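Local coordinates for protein catechol O-methyltransferase (Niastella koreensis, PDB 7CVW) that catalyses magnesium-dependent transfer of the methyl group of S-adenosyl-L-methionine to catechol-like compounds, giving meta- and para-methylated products in equal proportion, at residues Glu89-Pro92 with Lys93-Ala96; Phe137-Ala140 with Asp141-Pro144; Asn101-Ala105 with Gly106-Gln110; Leu155-Pro158 with Gly159-Ile162; Tyr19-Asp22 with Ala23-Ala26. One frame throughout, in Å; residues are numbered along the deposited sequence.

Interaction 1 (Glu89-Pro92 with Lys93-Ala96). With SAH (S-adenosyl-L-homocysteine), chain E.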
# COMPACT_ATOMS: atom_id res chain seq x y z
N GLU A 89 -6.20 -16.17 -17.90
CA GLU A 89 -6.83 -15.28 -18.88
C GLU A 89 -7.82 -16.07 -19.71
O GLU A 89 -7.40 -17.00 -20.41
CB GLU A 89 -5.74 -14.66 -19.76
CG GLU A 89 -6.31 -13.84 -20.90
CD GLU A 89 -7.27 -12.74 -20.44
OE1 GLU A 89 -6.89 -11.92 -19.56
OE2 GLU A 89 -8.40 -12.71 -20.95
N TYR A 90 -9.09 -15.65 -19.70
CA TYR A 90 -10.21 -16.36 -20.40
C TYR A 90 -10.14 -16.15 -21.91
O TYR A 90 -10.53 -17.09 -22.65
CB TYR A 90 -11.54 -15.85 -19.81
CG TYR A 90 -12.82 -16.11 -20.56
CD1 TYR A 90 -13.16 -17.40 -20.96
CD2 TYR A 90 -13.75 -15.11 -20.76
CE1 TYR A 90 -14.37 -17.66 -21.59
CE2 TYR A 90 -14.94 -15.35 -21.40
CZ TYR A 90 -15.26 -16.63 -21.82
OH TYR A 90 -16.45 -16.88 -22.44
N ASP A 91 -9.73 -14.97 -22.37
CA ASP A 91 -9.80 -14.59 -23.80
C ASP A 91 -8.53 -15.09 -24.50
O ASP A 91 -7.44 -14.61 -24.20
CB ASP A 91 -10.05 -13.10 -23.95
CG ASP A 91 -10.28 -12.69 -25.38
OD1 ASP A 91 -9.60 -13.21 -26.25
OD2 ASP A 91 -11.17 -11.88 -25.60
N PRO A 92 -8.61 -16.07 -25.43
CA PRO A 92 -7.42 -16.62 -26.08
C PRO A 92 -6.59 -15.58 -26.85
O PRO A 92 -5.38 -15.73 -26.92
CB PRO A 92 -8.00 -17.68 -27.04
CG PRO A 92 -9.29 -18.07 -26.38
CD PRO A 92 -9.84 -16.77 -25.86
N LYS A 93 -7.27 -14.55 -27.38
CA LYS A 93 -6.60 -13.44 -28.09
C LYS A 93 -5.77 -12.63 -27.08
O LYS A 93 -4.58 -12.33 -27.34
CB LYS A 93 -7.63 -12.55 -28.78
CG LYS A 93 -7.04 -11.37 -29.53
CD LYS A 93 -8.05 -10.35 -29.96
CE LYS A 93 -8.49 -9.43 -28.85
NZ LYS A 93 -9.37 -8.36 -29.37
N HIS A 94 -6.36 -12.28 -25.94
CA HIS A 94 -5.63 -11.58 -24.86
C HIS A 94 -4.43 -12.41 -24.43
O HIS A 94 -3.34 -11.87 -24.32
CB HIS A 94 -6.54 -11.33 -23.67
CG HIS A 94 -7.64 -10.36 -23.95
ND1 HIS A 94 -8.33 -9.74 -22.92
CD2 HIS A 94 -8.16 -9.90 -25.10
CE1 HIS A 94 -9.22 -8.93 -23.45
NE2 HIS A 94 -9.15 -9.01 -24.80
N ALA A 95 -4.63 -13.71 -24.24
CA ALA A 95 -3.55 -14.59 -23.74
C ALA A 95 -2.41 -14.60 -24.76
O ALA A 95 -1.24 -14.63 -24.35
CB ALA A 95 -4.11 -15.96 -23.47
N ALA A 96 -2.73 -14.64 -26.06
CA ALA A 96 -1.69 -14.67 -27.13
C ALA A 96 -0.90 -13.35 -27.12
O ALA A 96 0.34 -13.37 -27.32
CB ALA A 96 -2.29 -14.93 -28.49
N SAH E . -4.36 -7.21 -14.59
CA SAH E . -4.38 -6.63 -15.95
CB SAH E . -5.80 -6.22 -16.35
CG SAH E . -6.79 -7.33 -16.35
SD SAH E . -8.26 -6.70 -17.26
C SAH E . -3.44 -5.42 -15.92
O SAH E . -2.65 -5.31 -16.79
OXT SAH E . -3.61 -4.66 -15.03
C5' SAH E . -9.43 -8.07 -16.98
C4' SAH E . -9.02 -9.30 -17.73
O4' SAH E . -9.79 -10.38 -17.19
C3' SAH E . -9.30 -9.31 -19.25
O3' SAH E . -8.16 -9.65 -20.01
C2' SAH E . -10.40 -10.36 -19.42
O2' SAH E . -10.36 -11.04 -20.64
C1' SAH E . -10.09 -11.26 -18.23
N9 SAH E . -11.18 -12.12 -17.82
C8 SAH E . -12.52 -11.90 -17.96
N7 SAH E . -13.24 -12.90 -17.52
C5 SAH E . -12.33 -13.83 -17.07
C6 SAH E . -12.46 -15.10 -16.48
N6 SAH E . -13.62 -15.68 -16.26
N1 SAH E . -11.34 -15.76 -16.17
C2 SAH E . -10.17 -15.17 -16.40
N3 SAH E . -9.93 -14.00 -16.96
C4 SAH E . -11.05 -13.35 -17.25

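Interaction 2 (Phe137-Ala140 with Asp141-Pro144). With MG (magnesium ion), chain C; SAH (S-adenosyl-L-homocysteine), chain E.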
# COMPACT_ATOMS: atom_id res chain seq x y z
N PHE A 137 -3.08 -11.69 -7.05
CA PHE A 137 -3.70 -10.46 -7.61
C PHE A 137 -4.97 -10.87 -8.32
O PHE A 137 -4.90 -11.55 -9.35
CB PHE A 137 -2.72 -9.70 -8.50
CG PHE A 137 -3.23 -8.40 -9.05
CD1 PHE A 137 -3.83 -7.47 -8.22
CD2 PHE A 137 -3.09 -8.07 -10.40
CE1 PHE A 137 -4.29 -6.26 -8.72
CE2 PHE A 137 -3.56 -6.86 -10.89
CZ PHE A 137 -4.14 -5.95 -10.05
N ILE A 138 -6.11 -10.49 -7.77
CA ILE A 138 -7.46 -10.75 -8.34
C ILE A 138 -7.86 -9.55 -9.19
O ILE A 138 -8.08 -8.45 -8.65
CB ILE A 138 -8.48 -11.00 -7.24
CG1 ILE A 138 -8.05 -12.16 -6.35
CG2 ILE A 138 -9.85 -11.22 -7.86
CD1 ILE A 138 -8.99 -12.43 -5.21
N ASP A 139 -7.91 -9.75 -10.51
CA ASP A 139 -8.18 -8.62 -11.43
C ASP A 139 -8.84 -9.12 -12.71
O ASP A 139 -8.56 -8.58 -13.76
CB ASP A 139 -6.90 -7.83 -11.71
CG ASP A 139 -7.22 -6.47 -12.29
OD1 ASP A 139 -8.36 -5.96 -11.99
OD2 ASP A 139 -6.34 -5.92 -13.05
N ALA A 140 -9.75 -10.07 -12.59
CA ALA A 140 -10.38 -10.61 -13.82
C ALA A 140 -11.80 -10.05 -13.95
O ALA A 140 -11.94 -8.88 -13.81
CB ALA A 140 -10.40 -12.12 -13.75
N ASP A 141 -12.76 -10.89 -14.31
CA ASP A 141 -14.17 -10.42 -14.31
C ASP A 141 -14.57 -10.10 -12.87
O ASP A 141 -13.98 -10.67 -11.93
CB ASP A 141 -15.07 -11.44 -15.00
CG ASP A 141 -14.93 -12.88 -14.53
OD1 ASP A 141 -13.87 -13.23 -13.99
OD2 ASP A 141 -15.89 -13.65 -14.70
N LYS A 142 -15.53 -9.19 -12.72
CA LYS A 142 -15.80 -8.57 -11.41
C LYS A 142 -16.88 -9.29 -10.62
O LYS A 142 -16.75 -9.45 -9.41
CB LYS A 142 -16.06 -7.07 -11.62
CG LYS A 142 -15.02 -6.38 -12.49
CD LYS A 142 -13.58 -6.57 -11.99
CE LYS A 142 -12.55 -5.85 -12.84
NZ LYS A 142 -11.18 -6.42 -12.70
N PRO A 143 -18.01 -9.74 -11.22
CA PRO A 143 -19.05 -10.41 -10.43
C PRO A 143 -18.58 -11.53 -9.52
O PRO A 143 -19.08 -11.62 -8.39
CB PRO A 143 -20.04 -10.87 -11.51
CG PRO A 143 -19.90 -9.81 -12.53
CD PRO A 143 -18.40 -9.55 -12.62
N PRO A 144 -17.67 -12.44 -9.94
CA PRO A 144 -17.23 -13.56 -9.10
C PRO A 144 -16.03 -13.29 -8.17
O PRO A 144 -15.47 -14.22 -7.63
CB PRO A 144 -16.86 -14.66 -10.09
CG PRO A 144 -16.56 -13.96 -11.37
CD PRO A 144 -17.12 -12.56 -11.29
MG MG C . -8.00 -3.84 -13.01
N SAH E . -4.36 -7.21 -14.59
CA SAH E . -4.38 -6.63 -15.95
CB SAH E . -5.80 -6.22 -16.35
CG SAH E . -6.79 -7.33 -16.35
SD SAH E . -8.26 -6.70 -17.26
C SAH E . -3.44 -5.42 -15.92
O SAH E . -2.65 -5.31 -16.79
OXT SAH E . -3.61 -4.66 -15.03
C5' SAH E . -9.43 -8.07 -16.98
C4' SAH E . -9.02 -9.30 -17.73
O4' SAH E . -9.79 -10.38 -17.19
C3' SAH E . -9.30 -9.31 -19.25
O3' SAH E . -8.16 -9.65 -20.01
C2' SAH E . -10.40 -10.36 -19.42
O2' SAH E . -10.36 -11.04 -20.64
C1' SAH E . -10.09 -11.26 -18.23
N9 SAH E . -11.18 -12.12 -17.82
C8 SAH E . -12.52 -11.90 -17.96
N7 SAH E . -13.24 -12.90 -17.52
C5 SAH E . -12.33 -13.83 -17.07
C6 SAH E . -12.46 -15.10 -16.48
N6 SAH E . -13.62 -15.68 -16.26
N1 SAH E . -11.34 -15.76 -16.17
C2 SAH E . -10.17 -15.17 -16.40
N3 SAH E . -9.93 -14.00 -16.96
C4 SAH E . -11.05 -13.35 -17.25
O HOH W 1 -9.46 -4.95 -14.70
O HOH W 2 -6.13 -3.20 -14.34

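Interaction 3 (Asn101-Ala105 with Gly106-Gln110)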
# COMPACT_ATOMS: atom_id res chain seq x y z
N ASN A 101 4.11 -10.29 -25.23
CA ASN A 101 4.62 -9.18 -24.39
C ASN A 101 5.55 -9.72 -23.30
O ASN A 101 6.58 -9.09 -22.98
CB ASN A 101 3.45 -8.38 -23.83
CG ASN A 101 2.64 -7.66 -24.89
OD1 ASN A 101 3.13 -7.37 -25.99
ND2 ASN A 101 1.42 -7.28 -24.54
N ILE A 102 5.20 -10.87 -22.73
CA ILE A 102 6.02 -11.58 -21.70
C ILE A 102 7.34 -12.04 -22.36
O ILE A 102 8.41 -11.92 -21.75
CB ILE A 102 5.20 -12.75 -21.14
CG1 ILE A 102 4.12 -12.28 -20.16
CG2 ILE A 102 6.10 -13.85 -20.56
CD1 ILE A 102 4.58 -11.45 -19.01
N ASP A 103 7.26 -12.53 -23.59
CA ASP A 103 8.45 -13.01 -24.34
C ASP A 103 9.37 -11.81 -24.57
O ASP A 103 10.60 -11.94 -24.35
CB ASP A 103 8.03 -13.69 -25.63
CG ASP A 103 7.28 -15.01 -25.49
OD1 ASP A 103 7.23 -15.56 -24.38
OD2 ASP A 103 6.74 -15.49 -26.51
N ARG A 104 8.81 -10.66 -24.98
CA ARG A 104 9.59 -9.44 -25.25
C ARG A 104 10.31 -9.03 -23.96
O ARG A 104 11.46 -8.56 -24.04
CB ARG A 104 8.69 -8.30 -25.74
CG ARG A 104 9.46 -7.06 -26.18
CD ARG A 104 8.57 -5.91 -26.57
NE ARG A 104 7.83 -6.26 -27.77
CZ ARG A 104 6.54 -6.63 -27.82
NH1 ARG A 104 5.78 -6.67 -26.74
NH2 ARG A 104 6.00 -6.93 -28.99
N ALA A 105 9.64 -9.17 -22.81
CA ALA A 105 10.20 -8.78 -21.50
C ALA A 105 11.23 -9.82 -21.01
O ALA A 105 11.83 -9.61 -19.92
CB ALA A 105 9.10 -8.58 -20.49
N GLY A 106 11.45 -10.92 -21.73
CA GLY A 106 12.39 -11.97 -21.31
C GLY A 106 11.87 -12.79 -20.15
O GLY A 106 12.69 -13.35 -19.41
N LEU A 107 10.55 -12.86 -19.95
CA LEU A 107 9.97 -13.50 -18.73
C LEU A 107 9.34 -14.85 -19.07
O LEU A 107 8.63 -15.42 -18.23
CB LEU A 107 8.95 -12.55 -18.12
CG LEU A 107 9.54 -11.32 -17.44
CD1 LEU A 107 8.44 -10.32 -17.11
CD2 LEU A 107 10.31 -11.73 -16.20
N THR A 108 9.58 -15.39 -20.27
CA THR A 108 8.96 -16.64 -20.76
C THR A 108 9.16 -17.76 -19.73
O THR A 108 8.21 -18.53 -19.52
CB THR A 108 9.53 -17.04 -22.12
OG1 THR A 108 9.46 -15.90 -22.99
CG2 THR A 108 8.78 -18.20 -22.72
N SER A 109 10.36 -17.89 -19.17
CA SER A 109 10.74 -19.02 -18.28
C SER A 109 10.00 -18.93 -16.95
O SER A 109 9.87 -19.98 -16.27
CB SER A 109 12.24 -19.05 -18.05
OG SER A 109 12.90 -19.29 -19.28
N GLN A 110 9.58 -17.74 -16.53
CA GLN A 110 9.07 -17.50 -15.16
C GLN A 110 7.56 -17.28 -15.13
O GLN A 110 6.98 -17.30 -14.03
CB GLN A 110 9.78 -16.30 -14.54
CG GLN A 110 11.25 -16.59 -14.23
CD GLN A 110 11.96 -15.28 -14.03
OE1 GLN A 110 12.26 -14.57 -14.99
NE2 GLN A 110 12.23 -14.96 -12.77

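Interaction 4 (Leu155-Pro158 with Gly159-Ile162)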
# COMPACT_ATOMS: atom_id res chain seq x y z
N LEU A 155 -5.41 -21.53 -1.76
CA LEU A 155 -4.10 -21.54 -2.43
C LEU A 155 -3.11 -20.64 -1.67
O LEU A 155 -2.06 -20.31 -2.26
CB LEU A 155 -4.30 -21.07 -3.88
CG LEU A 155 -5.08 -22.06 -4.74
CD1 LEU A 155 -5.52 -21.41 -6.03
CD2 LEU A 155 -4.23 -23.30 -5.00
N SER A 156 -3.41 -20.30 -0.42
CA SER A 156 -2.62 -19.34 0.39
C SER A 156 -1.85 -20.08 1.47
O SER A 156 -2.20 -21.24 1.76
CB SER A 156 -3.52 -18.29 1.02
OG SER A 156 -4.02 -17.39 0.02
N ARG A 157 -0.88 -19.38 2.06
CA ARG A 157 -0.22 -19.77 3.33
C ARG A 157 -0.50 -18.67 4.33
O ARG A 157 -0.87 -17.56 3.95
CB ARG A 157 1.29 -19.93 3.11
CG ARG A 157 1.97 -18.68 2.58
CD ARG A 157 3.46 -18.63 2.78
NE ARG A 157 4.12 -17.51 2.12
CZ ARG A 157 4.24 -16.27 2.60
NH1 ARG A 157 3.71 -15.92 3.75
NH2 ARG A 157 4.91 -15.36 1.90
N PRO A 158 -0.28 -18.89 5.64
CA PRO A 158 -0.24 -17.76 6.58
C PRO A 158 0.74 -16.69 6.08
O PRO A 158 1.87 -17.04 5.74
CB PRO A 158 0.23 -18.45 7.87
CG PRO A 158 -0.31 -19.85 7.74
CD PRO A 158 -0.02 -20.19 6.29
N GLY A 159 0.27 -15.45 5.96
CA GLY A 159 1.08 -14.31 5.51
C GLY A 159 0.92 -13.99 4.03
O GLY A 159 1.47 -12.98 3.58
N THR A 160 0.24 -14.84 3.26
CA THR A 160 -0.05 -14.53 1.84
C THR A 160 -0.77 -13.18 1.77
O THR A 160 -1.70 -12.94 2.57
CB THR A 160 -0.93 -15.60 1.19
OG1 THR A 160 -0.17 -16.81 1.08
CG2 THR A 160 -1.44 -15.15 -0.16
N LEU A 161 -0.38 -12.36 0.80
CA LEU A 161 -1.03 -11.08 0.49
C LEU A 161 -1.96 -11.32 -0.69
O LEU A 161 -1.47 -11.79 -1.75
CB LEU A 161 0.02 -10.04 0.12
CG LEU A 161 -0.54 -8.71 -0.38
CD1 LEU A 161 -1.33 -8.00 0.70
CD2 LEU A 161 0.60 -7.84 -0.90
N ILE A 162 -3.23 -10.97 -0.52
CA ILE A 162 -4.24 -11.01 -1.61
C ILE A 162 -4.64 -9.58 -1.89
O ILE A 162 -5.00 -8.84 -0.95
CB ILE A 162 -5.46 -11.88 -1.25
CG1 ILE A 162 -5.03 -13.28 -0.84
CG2 ILE A 162 -6.42 -11.92 -2.43
CD1 ILE A 162 -6.09 -14.09 -0.14

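Interaction 5 (Tyr19-Asp22 with Ala23-Ala26)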
# COMPACT_ATOMS: atom_id res chain seq x y z
N TYR A 19 9.21 4.91 -13.94
CA TYR A 19 9.85 4.70 -15.25
C TYR A 19 9.38 3.36 -15.86
O TYR A 19 9.42 2.29 -15.22
CB TYR A 19 11.38 4.74 -15.15
CG TYR A 19 12.01 4.42 -16.48
CD1 TYR A 19 11.98 5.31 -17.53
CD2 TYR A 19 12.52 3.16 -16.71
CE1 TYR A 19 12.52 4.99 -18.77
CE2 TYR A 19 13.08 2.81 -17.93
CZ TYR A 19 13.08 3.73 -18.97
OH TYR A 19 13.57 3.37 -20.20
N GLU A 20 9.01 3.43 -17.14
CA GLU A 20 8.56 2.28 -17.96
C GLU A 20 9.56 2.03 -19.09
O GLU A 20 9.70 2.90 -19.96
CB GLU A 20 7.21 2.57 -18.58
CG GLU A 20 6.09 2.72 -17.56
CD GLU A 20 4.83 3.20 -18.25
OE1 GLU A 20 4.70 4.42 -18.51
OE2 GLU A 20 3.99 2.33 -18.61
N ASP A 21 10.15 0.84 -19.10
CA ASP A 21 11.08 0.39 -20.17
C ASP A 21 10.30 0.00 -21.44
O ASP A 21 9.05 0.07 -21.49
CB ASP A 21 11.93 -0.77 -19.68
CG ASP A 21 11.17 -2.08 -19.62
OD1 ASP A 21 9.96 -2.07 -19.28
OD2 ASP A 21 11.78 -3.09 -19.97
N ASP A 22 11.03 -0.43 -22.46
CA ASP A 22 10.41 -0.79 -23.75
C ASP A 22 9.36 -1.89 -23.56
O ASP A 22 8.35 -1.83 -24.21
CB ASP A 22 11.45 -1.28 -24.76
CG ASP A 22 10.87 -1.81 -26.06
OD1 ASP A 22 10.26 -1.03 -26.78
OD2 ASP A 22 11.02 -3.02 -26.32
N ALA A 23 9.61 -2.91 -22.73
CA ALA A 23 8.67 -4.05 -22.62
C ALA A 23 7.33 -3.57 -22.05
O ALA A 23 6.28 -4.06 -22.53
CB ALA A 23 9.25 -5.15 -21.79
N LEU A 24 7.33 -2.68 -21.06
CA LEU A 24 6.06 -2.15 -20.51
C LEU A 24 5.37 -1.27 -21.54
O LEU A 24 4.15 -1.38 -21.69
CB LEU A 24 6.32 -1.38 -19.20
CG LEU A 24 6.61 -2.28 -18.01
CD1 LEU A 24 7.11 -1.47 -16.83
CD2 LEU A 24 5.36 -3.08 -17.66
N LEU A 25 6.10 -0.36 -22.19
CA LEU A 25 5.48 0.54 -23.18
C LEU A 25 4.91 -0.30 -24.32
O LEU A 25 3.82 0.04 -24.84
CB LEU A 25 6.52 1.54 -23.67
CG LEU A 25 7.00 2.53 -22.62
CD1 LEU A 25 8.15 3.36 -23.18
CD2 LEU A 25 5.86 3.40 -22.13
N ALA A 26 5.61 -1.36 -24.73
CA ALA A 26 5.17 -2.23 -25.84
C ALA A 26 3.89 -2.96 -25.39
O ALA A 26 2.98 -3.14 -26.21
CB ALA A 26 6.28 -3.17 -26.24

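Interaction 1 (Glu89-Pro92 with Lys93-Ala96)
Asp91 OD1 takes two backbone N-H groups, that of Lys93 at 2.9 Å and, weakly, that of His94 at 3.4 Å. This makes Asp91 the N-cap of helix 92-104, just beyond strand 84-89 of the Rossmann-like methyltransferase fold. With CG anti to the backbone N (chi1 -174°), the carboxylate lies beside its own carbonyl and in front of the first turn, where Ala95 N begins the helical pattern by bonding to Asp91 O at 3.0 Å. The same carboxylate stacks on the imidazole of His94, the planes 6° apart. Over the same face, Asp91 CB makes a CH-pi contact 3.8 Å from the ring centroid. The stack, with the bond from ND1 to ribose O3' of S-adenosylhomocysteine, probably holds the ring's rotation. Glu89, at the end of strand 84-89, holds both ribose hydroxyls: O3' donates to OE1 and O2' to OE2, each at 2.6 Å. OE1 has further backbone donors at Leu67 and, weakly, Thr66. A negative ribose grip of this kind is common to class I methyltransferases. Glu89 OE2 is itself steadied by Asp91 N, 3.0 Å away, which approaches from the anti side of the carboxylate, 16° out of its plane.

Interaction 2 (Phe137-Ala140 with Asp141-Pro144)
Ala140 O receives the ammonium of Lys142, with NZ 2.8 Å away and in the carbonyl plane. The lysine chain, bent at chi2 (-55°), doubles back across the turn. NZ lies alongside Asp139 as well, making a weak salt-bridge bond to OD1 at 2.9 Å, and it donates to water 1 at 3.0 Å. Asp139 OD1, at 2.4 Å, and both waters are ligands of the magnesium ion, whose site is completed by Asp165 and Asn166. The positive NZ therefore sits in the second shell, tied to the first through OD1, water 1 and Asn166; with Tyr145 OH its acceptors outnumber its three protons, so the bonds are shared. Asp139 OD2, at a longer 2.7 Å from the metal, also accepts from the amino group of S-adenosylhomocysteine, N, at 2.8 Å, so one side chain joins ligand and metal. Ala140 and Asp141 border the rest of that ligand: Ala140 CA is 3.4 Å from the ribose O4', and Asp141 CB is 3.4 Å from N7 of the adenine. Asp141 OD1 has its hydrogen bond with Tyr148 OH. The turn leaves the C-terminal end of strand 133-138, between strands 60-64 and 160-165, and leads into helix 145-154.

Interaction 3 (Asn101-Ala105 with Gly106-Gln110)
Ile102 O accepts the backbone N-H of Leu107 at 3.0 Å, and Asp103 O that of Gly106 at 2.9 Å. With the positive phi of Gly106 (72°), these two backward bonds make the Schellman motif that ends helix 92-104. The longer bond in sequence, Leu107 N to Ile102 O, is the straighter one, with an N-H...O angle of 167°. Gly106 N instead reaches Asp103 O from above its carbonyl plane, away from the lone pairs. Two carbonyls of the last helical turn are thus satisfied by amides of the departing chain, while Asn101 O keeps a regular helical partner in Ala105 N. A side-chain bond adds a third tie: Thr108 OG1 donates to Asp103 OD1 at 2.6 Å, meeting the oxygen from above the carboxylate plane. Asp103 CG is anti to its carbonyl carbon (chi1 -68°), which swings the acid to the side where the exiting chain passes. OD1 has a second donor in Gln99 NE2, one turn earlier. Arg104 NH1 gives a proton to Asn101 OD1 with the amide oxygen nearly in the guanidinium plane, and Asn101 ND2 donates to Ala68 O and Ser30 OG, so both ends of this buried amide are occupied. The side chains of Ile102 and Leu107 face helix 70-76, where Ile102 meets Thr72 and Ile73, and Leu107 meets Ala76. Within the motif, Ile102 CG2 packs 4.0 Å from Leu107 CB, and Ala105 CB lies 3.9 Å from Leu107 CD1.

Interaction 4 (Leu155-Pro158 with Gly159-Ile162)
The guanidinium of Arg157 lies obliquely beside Gly159, its NH1 3.4 Å from Gly159 C. Pro158 O lies nearly in its plane, and NH1 donates to it at 2.9 Å. NE carries the salt bridge to Asp134 on the neighbouring strand 133-138. CG lies between the backbone N and carbonyl carbon (chi1 57°), and the chain from CG to NE is extended; this carries the flat group alongside the turn. That turn, Arg157 to Thr160, is a beta turn of type II, with Gly159 at its third position and positive phi. Thr160 N closes it on Arg157 O at 3.0 Å, arriving from above the carbonyl plane. A second bond across the turn comes from the threonine side chain, whose OG1 accepts Arg157 N at 2.8 Å and bonds also to Phe133 O. Its methyl turns the other way, CG2 resting 3.4 Å from Ser156 OG, which has its hydrogen bond with Ala152 O in the last turn of helix 145-154. Ile162 CD1 comes up to the same hydroxyl at 3.9 Å. Because a carbonyl can only accept, OG1 must give its proton to Phe133 O while taking one from Arg157 N; the single hydroxyl thus fastens the corner to strand 133-138.

Interaction 5 (Tyr19-Asp22 with Ala23-Ala26)
Asp21 has its CG between the backbone N and the carbonyl carbon (chi1 76°), a torsion that folds the carboxylate back over the first turn of helix 22-34 so that OD1 can accept Leu24 N. Asp21 is thus the N-cap of that helix. The capping bond is 3.2 Å long and fairly straight, and it reaches OD1 from above the carboxylate plane. OD2 is 3.7 Å from Ala23 CB and forms a salt bridge with Arg77, so one acid serves both the helix start and a charge from the loop after helix 70-76. Its negative charge would also be favoured by the helix dipole. Behind the cap the regular pattern begins at once: Leu25 N bonds to Asp21 O at 3.1 Å, nearly linear, and Ala26 N to Asp22 O at 2.8 Å. Leu24, CG anti to its carbonyl carbon, turns into the protein against Tyr70, Ile73 and Trp74 of helix 70-76, its own CG only 3.6 Å from Asp21 OD1. Glu20, just before the cap, and Leu25 occupy the positions of a hydrophobic staple, here made with the aliphatic part of a glutamate. Their side chains cross at about a right angle, while the glutamate's OE2 goes on to the hydroxyl of Tyr70. The methyl CD2 of Leu25 lies 3.9 Å from Glu20 CB, and CD1 3.6 Å from Glu20 O.

In the fold
Along the chain the order is interaction 5, 1, 3, 2, 4, all inside one Rossmann-like methyltransferase domain. Interactions 1 and 3 mark the two ends of helix 92-104, their centres 16 Å apart. Interaction 5 starts helix 22-34, which packs on the far end of that helix: Ala23 touches Ala105. Interactions 1 and 2, centres 15 Å apart, lie at the C-terminal ends of parallel strands 84-89 and 133-138 and hold different parts of the bound S-adenosylhomocysteine, the ribose hydroxyls and the amino group. Interactions 3, 4 and 5 shape helix ends and a strand corner away from it. Interaction 4 enters strand 160-165, where Ile162 packs on Ile138; its Leu161 meets Leu55 of the second subunit.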